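Local coordinates for enoyl-CoA hydratase (Mycobacterium avium subsp. paratuberculosis, PDB 4LK5), which belongs to the crotonase-like enoyl-CoA hydratase/isomerase family and probably acts on the acyl group of coenzyme A thioesters, at residues Ile169-Asp174 with Asp263-Leu268; Val143-Ala148 with Phe162-Thr167; Leu56-Val61 with Phe92-Gly97. All blocks are in the same frame, centred on the assembly; numbering follows the deposited sequence.

Contact 1 of 3, residues Ile169-Asp174 with Asp263-Leu268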
ATOM      1  N   ILE C 169     -25.870   5.097   3.082  1.00 42.58           N
ATOM      2  CA  ILE C 169     -26.949   4.935   4.014  1.00 43.92           C
ATOM      3  C   ILE C 169     -26.576   5.516   5.376  1.00 44.13           C
ATOM      4  O   ILE C 169     -27.213   5.179   6.387  1.00 42.66           O
ATOM      5  CB  ILE C 169     -27.338   3.436   4.150  1.00 44.62           C
ATOM      6  CG1 ILE C 169     -26.199   2.634   4.766  1.00 44.61           C
ATOM      7  CG2 ILE C 169     -27.679   2.834   2.780  1.00 42.50           C
ATOM      8  CD1 ILE C 169     -26.623   1.297   5.293  1.00 48.13           C
ATOM      9  N   GLY C 170     -25.554   6.369   5.409  1.00 38.78           N
ATOM     10  CA  GLY C 170     -25.223   7.109   6.608  1.00 40.55           C
ATOM     11  C   GLY C 170     -24.422   6.327   7.629  1.00 42.98           C
ATOM     12  O   GLY C 170     -24.475   6.627   8.817  1.00 50.56           O
ATOM     13  N   LEU C 171     -23.691   5.312   7.184  1.00 43.37           N
ATOM     14  CA  LEU C 171     -22.745   4.605   8.041  1.00 40.48           C
ATOM     15  C   LEU C 171     -21.264   4.783   7.635  1.00 38.73           C
ATOM     16  O   LEU C 171     -20.941   5.332   6.595  1.00 36.81           O
ATOM     17  CB  LEU C 171     -23.087   3.134   8.060  1.00 40.22           C
ATOM     18  CG  LEU C 171     -24.446   2.740   8.652  1.00 43.44           C
ATOM     19  CD1 LEU C 171     -24.568   1.214   8.633  1.00 42.33           C
ATOM     20  CD2 LEU C 171     -24.650   3.262  10.075  1.00 40.66           C
HETATM   21  N   MSE C 172     -20.373   4.324   8.506  1.00 40.22           N
HETATM   22  CA  MSE C 172     -18.949   4.277   8.227  1.00 35.33           C
HETATM   23  C   MSE C 172     -18.557   2.856   7.913  1.00 33.95           C
HETATM   24  O   MSE C 172     -19.335   1.922   8.161  1.00 35.21           O
HETATM   25  CB  MSE C 172     -18.204   4.852   9.440  1.00 34.52           C
HETATM   26  CG  MSE C 172     -17.961   3.787  10.478  1.00 35.39           C
HETATM   27 SE   MSE C 172     -17.142   4.531  12.076  1.00 38.87          SE
HETATM   28  CE  MSE C 172     -15.195   4.524  11.714  1.00 37.26           C
ATOM     29  N   PRO C 173     -17.344   2.660   7.371  1.00 35.52           N
ATOM     30  CA  PRO C 173     -16.921   1.275   7.094  1.00 35.13           C
ATOM     31  C   PRO C 173     -16.743   0.504   8.354  1.00 35.40           C
ATOM     32  O   PRO C 173     -16.241   1.038   9.308  1.00 37.77           O
ATOM     33  CB  PRO C 173     -15.576   1.433   6.382  1.00 36.00           C
ATOM     34  CG  PRO C 173     -15.509   2.843   5.874  1.00 36.80           C
ATOM     35  CD  PRO C 173     -16.528   3.661   6.640  1.00 37.16           C
ATOM     36  N   ASP C 174     -17.183  -0.741   8.394  1.00 38.87           N
ATOM     37  CA  ASP C 174     -16.911  -1.543   9.571  1.00 37.44           C
ATOM     38  C   ASP C 174     -16.310  -2.860   9.100  1.00 36.71           C
ATOM     39  O   ASP C 174     -15.954  -2.981   7.928  1.00 40.70           O
ATOM     40  CB  ASP C 174     -18.146  -1.648  10.507  1.00 41.12           C
ATOM     41  CG  ASP C 174     -19.400  -2.174   9.824  1.00 42.84           C
ATOM     42  OD1 ASP C 174     -19.325  -3.140   9.073  1.00 43.80           O
ATOM     43  OD2 ASP C 174     -20.496  -1.647  10.073  1.00 51.28           O
ATOM     44  N   ASP C 263     -16.984   1.964  18.282  1.00 40.38           N
ATOM     45  CA  ASP C 263     -17.339   3.275  18.879  1.00 42.04           C
ATOM     46  C   ASP C 263     -17.980   4.257  17.904  1.00 41.81           C
ATOM     47  O   ASP C 263     -18.745   5.108  18.283  1.00 46.60           O
ATOM     48  CB  ASP C 263     -16.104   3.983  19.438  1.00 45.06           C
ATOM     49  CG  ASP C 263     -15.383   3.181  20.521  1.00 47.64           C
ATOM     50  OD1 ASP C 263     -16.000   2.362  21.242  1.00 49.84           O
ATOM     51  OD2 ASP C 263     -14.167   3.379  20.641  1.00 53.59           O
ATOM     52  N   GLY C 264     -17.636   4.164  16.640  1.00 40.04           N
ATOM     53  CA  GLY C 264     -18.179   5.075  15.669  1.00 40.47           C
ATOM     54  C   GLY C 264     -19.518   4.632  15.118  1.00 43.68           C
ATOM     55  O   GLY C 264     -20.412   5.466  15.013  1.00 43.27           O
ATOM     56  N   GLN C 265     -19.655   3.342  14.761  1.00 43.71           N
ATOM     57  CA  GLN C 265     -20.900   2.840  14.193  1.00 45.12           C
ATOM     58  C   GLN C 265     -21.984   2.887  15.220  1.00 41.49           C
ATOM     59  O   GLN C 265     -23.097   3.221  14.851  1.00 45.42           O
ATOM     60  CB  GLN C 265     -20.858   1.390  13.680  1.00 44.34           C
ATOM     61  CG  GLN C 265     -20.309   1.155  12.298  1.00 44.43           C
ATOM     62  CD  GLN C 265     -21.091   1.707  11.113  1.00 39.19           C
ATOM     63  OE1 GLN C 265     -21.329   2.895  11.001  1.00 37.28           O
ATOM     64  NE2 GLN C 265     -21.318   0.857  10.140  1.00 40.51           N
ATOM     65  N   SER C 266     -21.674   2.491  16.461  1.00 41.84           N
ATOM     66  CA  SER C 266     -22.627   2.560  17.600  1.00 41.49           C
ATOM     67  C   SER C 266     -23.401   3.879  17.595  1.00 42.76           C
ATOM     68  O   SER C 266     -24.615   3.871  17.709  1.00 47.51           O
ATOM     69  CB  SER C 266     -21.894   2.445  18.924  1.00 42.91           C
ATOM     70  OG  SER C 266     -21.344   1.164  19.049  1.00 49.51           O
ATOM     71  N   VAL C 267     -22.683   4.993  17.425  1.00 40.29           N
ATOM     72  CA  VAL C 267     -23.293   6.321  17.312  1.00 43.48           C
ATOM     73  C   VAL C 267     -24.120   6.476  16.008  1.00 43.58           C
ATOM     74  O   VAL C 267     -25.255   6.950  16.026  1.00 45.96           O
ATOM     75  CB  VAL C 267     -22.198   7.437  17.453  1.00 43.52           C
ATOM     76  CG1 VAL C 267     -22.749   8.846  17.192  1.00 39.62           C
ATOM     77  CG2 VAL C 267     -21.576   7.362  18.835  1.00 43.81           C
ATOM     78  N   LEU C 268     -23.552   6.046  14.890  1.00 42.93           N
ATOM     79  CA  LEU C 268     -24.163   6.264  13.602  1.00 41.16           C
ATOM     80  C   LEU C 268     -25.402   5.431  13.394  1.00 39.71           C
ATOM     81  O   LEU C 268     -26.329   5.875  12.718  1.00 37.33           O
ATOM     82  CB  LEU C 268     -23.166   5.973  12.482  1.00 40.56           C
ATOM     83  CG  LEU C 268     -22.008   6.960  12.413  1.00 40.87           C
ATOM     84  CD1 LEU C 268     -20.935   6.363  11.529  1.00 42.34           C
ATOM     85  CD2 LEU C 268     -22.400   8.342  11.907  1.00 39.54           C
TER
HETATM   86  O   HOH W   1     -26.127   7.869  10.819  1.00 40.52           O
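The side chain of Q265 reaches from helix 254-269, near the C-terminal end of this crotonase-fold chain, into the loop that follows strand 161-163, and its amide group grips that loop at two points. Its oxygen accepts from the backbone of the loop, with M172 N 3.0 Å from Q265 OE1 and an N-H...O angle of 166°. The bond is straight at the hydrogen, yet the donor stands well above the plane of the glutamine carbonyl. The nitrogen of the same amide donates to D174, where Q265 NE2 lies 2.6 Å from OD2 of D174. The nitrogen comes to the anti side of OD2 and stands out of the carboxylate plane, while OD2 lies close to the amide plane; the two planes are turned 55° apart. Using both ends of one amide fixes its rotation.

The glutamine chain bends about its CB-CG bond (chi2 -66°), which brings the amide up to the loop, beside L171 and D174. There it crosses L171 at about a right angle, with L171 CB 3.4 Å from Q265 OE1. One helical turn further on, L268 packs its CB against CD2 of L171 at 3.9 Å and its CD1 against CB of M172 at 3.8 Å.

Outside this shell, L171 leans on F166 and on F274 of helix 272-282, while M172 and L268 also pack against T242 and A238 of a second subunit, placing the contact beside the subunit interface. A water donates to both G170 O and L268 O, linking loop and helix where no direct bond does. On the other flank, M172, present as selenomethionine, turns at its last torsion and brings its selenium 3.8 Å from CA of G264, a helix position with no side chain in the way.

Contact 2 of 3, residues Val143-Ala148 with Phe162-Thr167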
ATOM      1  N   VAL C 143     -20.131  -4.872   4.525  1.00 44.97           N
ATOM      2  CA  VAL C 143     -19.273  -5.860   5.190  1.00 41.71           C
ATOM      3  C   VAL C 143     -19.014  -7.089   4.378  1.00 36.72           C
ATOM      4  O   VAL C 143     -18.166  -7.868   4.755  1.00 38.17           O
ATOM      5  CB  VAL C 143     -19.812  -6.400   6.534  1.00 44.51           C
ATOM      6  CG1 VAL C 143     -19.337  -5.526   7.668  1.00 45.35           C
ATOM      7  CG2 VAL C 143     -21.305  -6.553   6.514  1.00 44.15           C
ATOM      8  N   GLY C 144     -19.774  -7.317   3.321  1.00 35.46           N
ATOM      9  CA  GLY C 144     -19.473  -8.429   2.436  1.00 35.03           C
ATOM     10  C   GLY C 144     -18.060  -8.226   1.900  1.00 35.84           C
ATOM     11  O   GLY C 144     -17.244  -9.165   1.836  1.00 34.16           O
ATOM     12  N   VAL C 145     -17.760  -6.971   1.574  1.00 33.62           N
ATOM     13  CA  VAL C 145     -16.462  -6.614   1.054  1.00 34.45           C
ATOM     14  C   VAL C 145     -15.424  -6.795   2.141  1.00 36.26           C
ATOM     15  O   VAL C 145     -14.371  -7.382   1.892  1.00 35.12           O
ATOM     16  CB  VAL C 145     -16.447  -5.180   0.514  1.00 34.07           C
ATOM     17  CG1 VAL C 145     -15.045  -4.757   0.174  1.00 35.30           C
ATOM     18  CG2 VAL C 145     -17.338  -5.061  -0.716  1.00 34.04           C
ATOM     19  N   SER C 146     -15.722  -6.316   3.351  1.00 36.66           N
ATOM     20  CA  SER C 146     -14.768  -6.436   4.447  1.00 37.29           C
ATOM     21  C   SER C 146     -14.396  -7.873   4.661  1.00 35.68           C
ATOM     22  O   SER C 146     -13.230  -8.195   4.837  1.00 40.05           O
ATOM     23  CB  SER C 146     -15.313  -5.884   5.749  1.00 41.14           C
ATOM     24  OG  SER C 146     -15.731  -4.543   5.589  1.00 46.03           O
ATOM     25  N   ILE C 147     -15.379  -8.743   4.617  1.00 35.00           N
ATOM     26  CA  ILE C 147     -15.133 -10.171   4.811  1.00 35.93           C
ATOM     27  C   ILE C 147     -14.227 -10.738   3.746  1.00 34.45           C
ATOM     28  O   ILE C 147     -13.269 -11.429   4.063  1.00 32.63           O
ATOM     29  CB  ILE C 147     -16.469 -10.915   4.886  1.00 35.81           C
ATOM     30  CG1 ILE C 147     -17.068 -10.621   6.258  1.00 34.45           C
ATOM     31  CG2 ILE C 147     -16.318 -12.399   4.662  1.00 34.47           C
ATOM     32  CD1 ILE C 147     -18.559 -10.647   6.222  1.00 37.14           C
ATOM     33  N   ALA C 148     -14.523 -10.433   2.492  1.00 37.18           N
ATOM     34  CA  ALA C 148     -13.637 -10.798   1.388  1.00 38.88           C
ATOM     35  C   ALA C 148     -12.229 -10.331   1.616  1.00 40.28           C
ATOM     36  O   ALA C 148     -11.274 -11.105   1.456  1.00 45.70           O
ATOM     37  CB  ALA C 148     -14.128 -10.205   0.080  1.00 40.79           C
ATOM     38  N   PHE C 162     -17.233  -4.752  -6.422  1.00 38.82           N
ATOM     39  CA  PHE C 162     -17.052  -4.410  -5.048  1.00 38.35           C
ATOM     40  C   PHE C 162     -17.561  -3.009  -4.757  1.00 41.14           C
ATOM     41  O   PHE C 162     -17.378  -2.079  -5.537  1.00 40.43           O
ATOM     42  CB  PHE C 162     -15.570  -4.546  -4.692  1.00 36.69           C
ATOM     43  CG  PHE C 162     -15.056  -5.940  -4.855  1.00 34.54           C
ATOM     44  CD1 PHE C 162     -14.712  -6.433  -6.124  1.00 35.99           C
ATOM     45  CD2 PHE C 162     -14.964  -6.785  -3.776  1.00 34.03           C
ATOM     46  CE1 PHE C 162     -14.248  -7.737  -6.282  1.00 33.18           C
ATOM     47  CE2 PHE C 162     -14.517  -8.091  -3.934  1.00 34.21           C
ATOM     48  CZ  PHE C 162     -14.167  -8.569  -5.188  1.00 32.54           C
HETATM   49  N   MSE C 163     -18.225  -2.853  -3.623  1.00 43.67           N
HETATM   50  CA  MSE C 163     -18.650  -1.524  -3.245  1.00 45.33           C
HETATM   51  C   MSE C 163     -18.803  -1.356  -1.759  1.00 44.35           C
HETATM   52  O   MSE C 163     -19.632  -2.008  -1.118  1.00 47.26           O
HETATM   53  CB  MSE C 163     -19.969  -1.180  -3.910  1.00 45.83           C
HETATM   54  CG  MSE C 163     -20.265   0.244  -3.467  1.00 50.95           C
HETATM   55 SE   MSE C 163     -21.650   0.960  -4.621  1.00 60.17          SE
HETATM   56  CE  MSE C 163     -22.977  -0.404  -4.098  1.00 55.82           C
ATOM     57  N   LEU C 164     -18.012  -0.441  -1.212  1.00 41.72           N
ATOM     58  CA  LEU C 164     -18.143  -0.060   0.163  1.00 41.08           C
ATOM     59  C   LEU C 164     -19.324   0.884   0.307  1.00 39.04           C
ATOM     60  O   LEU C 164     -19.157   2.094   0.309  1.00 31.77           O
ATOM     61  CB  LEU C 164     -16.883   0.640   0.603  1.00 43.51           C
ATOM     62  CG  LEU C 164     -15.672  -0.261   0.722  1.00 45.13           C
ATOM     63  CD1 LEU C 164     -14.560   0.575   1.346  1.00 48.22           C
ATOM     64  CD2 LEU C 164     -15.963  -1.469   1.577  1.00 46.23           C
ATOM     65  N   ALA C 165     -20.506   0.300   0.470  1.00 40.53           N
ATOM     66  CA  ALA C 165     -21.777   1.034   0.413  1.00 44.83           C
ATOM     67  C   ALA C 165     -22.084   1.860   1.644  1.00 42.31           C
ATOM     68  O   ALA C 165     -22.896   2.771   1.580  1.00 46.12           O
ATOM     69  CB  ALA C 165     -22.927   0.067   0.158  1.00 48.82           C
ATOM     70  N   PHE C 166     -21.414   1.575   2.746  1.00 42.53           N
ATOM     71  CA  PHE C 166     -21.823   2.090   4.053  1.00 42.67           C
ATOM     72  C   PHE C 166     -22.363   3.527   3.994  1.00 41.37           C
ATOM     73  O   PHE C 166     -23.430   3.866   4.514  1.00 39.20           O
ATOM     74  CB  PHE C 166     -20.649   2.041   5.002  1.00 41.65           C
ATOM     75  CG  PHE C 166     -20.014   0.700   5.097  1.00 44.42           C
ATOM     76  CD1 PHE C 166     -20.585  -0.292   5.869  1.00 45.43           C
ATOM     77  CD2 PHE C 166     -18.824   0.432   4.423  1.00 44.88           C
ATOM     78  CE1 PHE C 166     -19.986  -1.520   5.971  1.00 44.42           C
ATOM     79  CE2 PHE C 166     -18.222  -0.800   4.512  1.00 43.07           C
ATOM     80  CZ  PHE C 166     -18.805  -1.777   5.282  1.00 44.95           C
ATOM     81  N   THR C 167     -21.603   4.351   3.330  1.00 40.85           N
ATOM     82  CA  THR C 167     -21.782   5.799   3.338  1.00 45.10           C
ATOM     83  C   THR C 167     -23.042   6.283   2.582  1.00 40.48           C
ATOM     84  O   THR C 167     -23.481   7.402   2.750  1.00 37.55           O
ATOM     85  CB  THR C 167     -20.455   6.403   2.767  1.00 46.31           C
ATOM     86  OG1 THR C 167     -19.726   7.046   3.818  1.00 48.85           O
ATOM     87  CG2 THR C 167     -20.685   7.322   1.606  1.00 47.41           C
TER
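Apolar contacts carry most of the join between V145, on the first turn of helix 143-150, and the end of strand 161-163 with the turn behind it. In the crotonase fold, a spiral of strands and helices, this places a helix against a strand of the small sheet. The two methyls of V145 divide the work. CG1, anti to the backbone N (chi1 171°), meets L164 CD2 at 3.7 Å, the two side chains crossing nearly at right angles. CG2 faces the strand instead: it lies 3.8 Å from the backbone N of M163 and comes to the edge of the F162 ring, 4.2 Å from CD2. L164 is the centre of an inverse gamma turn, which takes the chain off the strand, and its side chain also touches V181 of helix 177-185.

A second group of contacts surrounds the F166 ring. Its CZ points at the start of the helix, 3.5 Å from the backbone N of V143 by an oblique approach, and S146 OG lies near the ring plane at its edge, 4.1 Å from CZ. The serine hydroxyl is hydrogen-bonded to the carbonyl oxygen of D174.

No hydrogen bond passes directly between the two segments. Polar links run alongside instead: M163 pairs through its backbone with A140 and G142, the residues leading into the helix, and I147 N bonds to V143 O at 2.9 Å within the first turn. Helix and turn therefore meet by shape and burial, while backbone bonds nearby tie the strand to the residues before the helix. At the helix start, by comparison with crotonase relatives, V143 N is probably one of the two oxyanion-hole donors, and the ring of F166, its CZ close to that N, would then give the site an apolar border.

Contact 3 of 3, residues Leu56-Val61 with Phe92-Gly97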
ATOM      1  N   LEU C  56     -29.739 -11.412  -1.773  1.00 74.28           N
ATOM      2  CA  LEU C  56     -28.393 -11.280  -2.359  1.00 70.67           C
ATOM      3  C   LEU C  56     -27.373 -11.598  -1.285  1.00 63.73           C
ATOM      4  O   LEU C  56     -26.323 -10.960  -1.178  1.00 56.30           O
ATOM      5  CB  LEU C  56     -28.197  -9.879  -2.971  1.00 76.56           C
ATOM      6  CG  LEU C  56     -27.531  -9.729  -4.344  1.00 75.03           C
ATOM      7  CD1 LEU C  56     -27.930 -10.835  -5.323  1.00 71.79           C
ATOM      8  CD2 LEU C  56     -27.881  -8.348  -4.893  1.00 73.30           C
ATOM      9  N   ASN C  57     -27.729 -12.615  -0.502  1.00 61.09           N
ATOM     10  CA  ASN C  57     -26.974 -13.061   0.656  1.00 56.94           C
ATOM     11  C   ASN C  57     -26.754 -11.961   1.738  1.00 55.87           C
ATOM     12  O   ASN C  57     -25.643 -11.828   2.251  1.00 56.17           O
ATOM     13  CB  ASN C  57     -25.671 -13.699   0.187  1.00 56.16           C
ATOM     14  CG  ASN C  57     -25.902 -14.851  -0.790  1.00 57.41           C
ATOM     15  OD1 ASN C  57     -25.282 -14.922  -1.850  1.00 51.74           O
ATOM     16  ND2 ASN C  57     -26.779 -15.772  -0.416  1.00 55.80           N
ATOM     17  N   SER C  58     -27.818 -11.201   2.063  1.00 50.78           N
ATOM     18  CA  SER C  58     -27.876 -10.244   3.228  1.00 51.99           C
ATOM     19  C   SER C  58     -27.385 -10.923   4.488  1.00 45.00           C
ATOM     20  O   SER C  58     -27.377 -12.119   4.545  1.00 41.60           O
ATOM     21  CB  SER C  58     -29.321  -9.783   3.567  1.00 51.02           C
ATOM     22  OG  SER C  58     -29.845  -8.839   2.668  1.00 56.08           O
ATOM     23  N   LEU C  59     -27.026 -10.159   5.511  1.00 43.62           N
ATOM     24  CA  LEU C  59     -26.510 -10.755   6.738  1.00 44.21           C
ATOM     25  C   LEU C  59     -27.328 -10.345   7.957  1.00 44.23           C
ATOM     26  O   LEU C  59     -27.451  -9.164   8.255  1.00 49.94           O
ATOM     27  CB  LEU C  59     -25.035 -10.364   6.908  1.00 46.25           C
ATOM     28  CG  LEU C  59     -24.017 -10.981   5.951  1.00 45.34           C
ATOM     29  CD1 LEU C  59     -22.578 -10.572   6.267  1.00 48.95           C
ATOM     30  CD2 LEU C  59     -24.124 -12.477   6.016  1.00 45.41           C
ATOM     31  N   THR C  60     -27.915 -11.326   8.636  1.00 48.17           N
ATOM     32  CA  THR C  60     -28.594 -11.100   9.901  1.00 46.41           C
ATOM     33  C   THR C  60     -27.603 -11.441  10.965  1.00 50.47           C
ATOM     34  O   THR C  60     -26.556 -12.036  10.678  1.00 53.71           O
ATOM     35  CB  THR C  60     -29.730 -12.093  10.125  1.00 48.99           C
ATOM     36  OG1 THR C  60     -29.173 -13.418  10.222  1.00 55.39           O
ATOM     37  CG2 THR C  60     -30.745 -12.026   9.009  1.00 52.36           C
ATOM     38  N   VAL C  61     -27.960 -11.153  12.207  1.00 51.81           N
ATOM     39  CA  VAL C  61     -27.074 -11.429  13.316  1.00 51.89           C
ATOM     40  C   VAL C  61     -26.836 -12.925  13.533  1.00 57.15           C
ATOM     41  O   VAL C  61     -25.683 -13.339  13.652  1.00 57.04           O
ATOM     42  CB  VAL C  61     -27.570 -10.742  14.584  1.00 54.10           C
ATOM     43  CG1 VAL C  61     -26.579 -10.940  15.716  1.00 56.45           C
ATOM     44  CG2 VAL C  61     -27.753  -9.257  14.306  1.00 56.30           C
ATOM     45  N   PHE C  92     -22.406 -12.498  -3.871  1.00 51.52           N
ATOM     46  CA  PHE C  92     -21.500 -12.993  -2.853  1.00 48.34           C
ATOM     47  C   PHE C  92     -22.101 -12.644  -1.484  1.00 48.56           C
ATOM     48  O   PHE C  92     -22.424 -13.531  -0.726  1.00 45.47           O
ATOM     49  CB  PHE C  92     -20.105 -12.376  -3.022  1.00 48.78           C
ATOM     50  CG  PHE C  92     -19.174 -12.657  -1.867  1.00 48.29           C
ATOM     51  CD1 PHE C  92     -18.618 -13.923  -1.695  1.00 43.25           C
ATOM     52  CD2 PHE C  92     -18.873 -11.656  -0.932  1.00 48.49           C
ATOM     53  CE1 PHE C  92     -17.768 -14.190  -0.624  1.00 44.75           C
ATOM     54  CE2 PHE C  92     -18.007 -11.923   0.137  1.00 47.94           C
ATOM     55  CZ  PHE C  92     -17.463 -13.191   0.296  1.00 43.46           C
ATOM     56  N   SER C  93     -22.217 -11.350  -1.178  1.00 48.34           N
ATOM     57  CA  SER C  93     -23.090 -10.847  -0.105  1.00 45.28           C
ATOM     58  C   SER C  93     -23.244  -9.351  -0.215  1.00 47.36           C
ATOM     59  O   SER C  93     -22.247  -8.631  -0.409  1.00 47.59           O
ATOM     60  CB  SER C  93     -22.578 -11.143   1.298  1.00 44.85           C
ATOM     61  OG  SER C  93     -23.148 -10.207   2.222  1.00 40.52           O
ATOM     62  N   SER C  94     -24.490  -8.898  -0.039  1.00 49.92           N
ATOM     63  CA  SER C  94     -24.827  -7.477  -0.036  1.00 50.74           C
ATOM     64  C   SER C  94     -24.566  -6.829   1.321  1.00 50.06           C
ATOM     65  O   SER C  94     -24.874  -5.654   1.522  1.00 57.57           O
ATOM     66  CB  SER C  94     -26.290  -7.252  -0.447  1.00 49.96           C
ATOM     67  OG  SER C  94     -27.169  -7.923   0.428  1.00 55.28           O
ATOM     68  N   GLY C  95     -24.001  -7.582   2.253  1.00 47.31           N
ATOM     69  CA  GLY C  95     -23.544  -7.006   3.497  1.00 48.37           C
ATOM     70  C   GLY C  95     -24.634  -7.077   4.539  1.00 48.14           C
ATOM     71  O   GLY C  95     -25.524  -7.929   4.453  1.00 40.21           O
ATOM     72  N   ALA C  96     -24.555  -6.192   5.531  1.00 50.26           N
ATOM     73  CA  ALA C  96     -25.444  -6.289   6.692  1.00 57.42           C
ATOM     74  C   ALA C  96     -26.871  -6.090   6.220  1.00 52.66           C
ATOM     75  O   ALA C  96     -27.108  -5.253   5.382  1.00 52.42           O
ATOM     76  CB  ALA C  96     -25.067  -5.265   7.762  1.00 57.49           C
ATOM     77  N   GLY C  97     -27.806  -6.878   6.739  1.00 57.70           N
ATOM     78  CA  GLY C  97     -29.203  -6.818   6.293  1.00 60.38           C
ATOM     79  C   GLY C  97     -29.905  -5.556   6.741  1.00 60.61           C
ATOM     80  O   GLY C  97     -29.655  -5.077   7.845  1.00 57.85           O
TER
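The loop F92 to G97, which by comparison with crotonase relatives probably supplies one side of the oxyanion hole, is fastened to the stretch from L56 to L59 that precedes helix 61-76. S94 N donates to L56 O at 3.0 Å, in a bond bent to 135° at the hydrogen. The same carbonyl receives a CA-H...O contact from S93, its CA 3.4 Å away, so two neighbouring residues close on one oxygen.

The hydroxyl of S93 does double duty. Swung anti to the backbone N (chi1 157°), OG donates to N57 O at 3.0 Å, from above the plane of that carbonyl, and accepts G95 N at 2.8 Å. The second bond makes an ST turn, a fold-back that bends the loop at G95, whose backbone angles suit glycine. Further along, a single bridge pairs L59 with A96: L59 N reaches G95 O at 2.9 Å in a weak bond, and L59 O takes a better-aligned one from G97 N at 2.8 Å. Both bonds go to the neighbours of A96, so the N-H of A96 itself is turned from L59. In relatives of the crotonase fold the equivalent N-H polarises the thioester carbonyl, and A96 N lies near V143 N, consistent with a paired oxyanion hole.

L59 CB packs against the G95 carbonyl oxygen, and its side chain, with those of S93 and N57, rests on I50 of strand 45-50. S94 OG and S58 OG come within 3.6 Å of each other; both bond to the carbonyl of S55, the link from S58 being weak.

Overall arrangement
From the N terminus, contact 3 closes first, joining 56-61 to 92-97 around helix 61-76 and strand 82-87. Contact 2 follows, with 143-148 meeting 162-167 after a short excursion through strand 153-157. Contact 1 closes last and widest, bringing helix 254-269 back to the loop at 169-174. The three stand in series, so none nests in or crosses another. In space they form a chain with contact 2 in the middle: V143 packs beside G95 and A96 of contact 3, while F166 O probably accepts a hydrogen bond from L171 N of contact 1. Contacts 1 and 3 do not touch, their nearest atoms being about 6 Å apart.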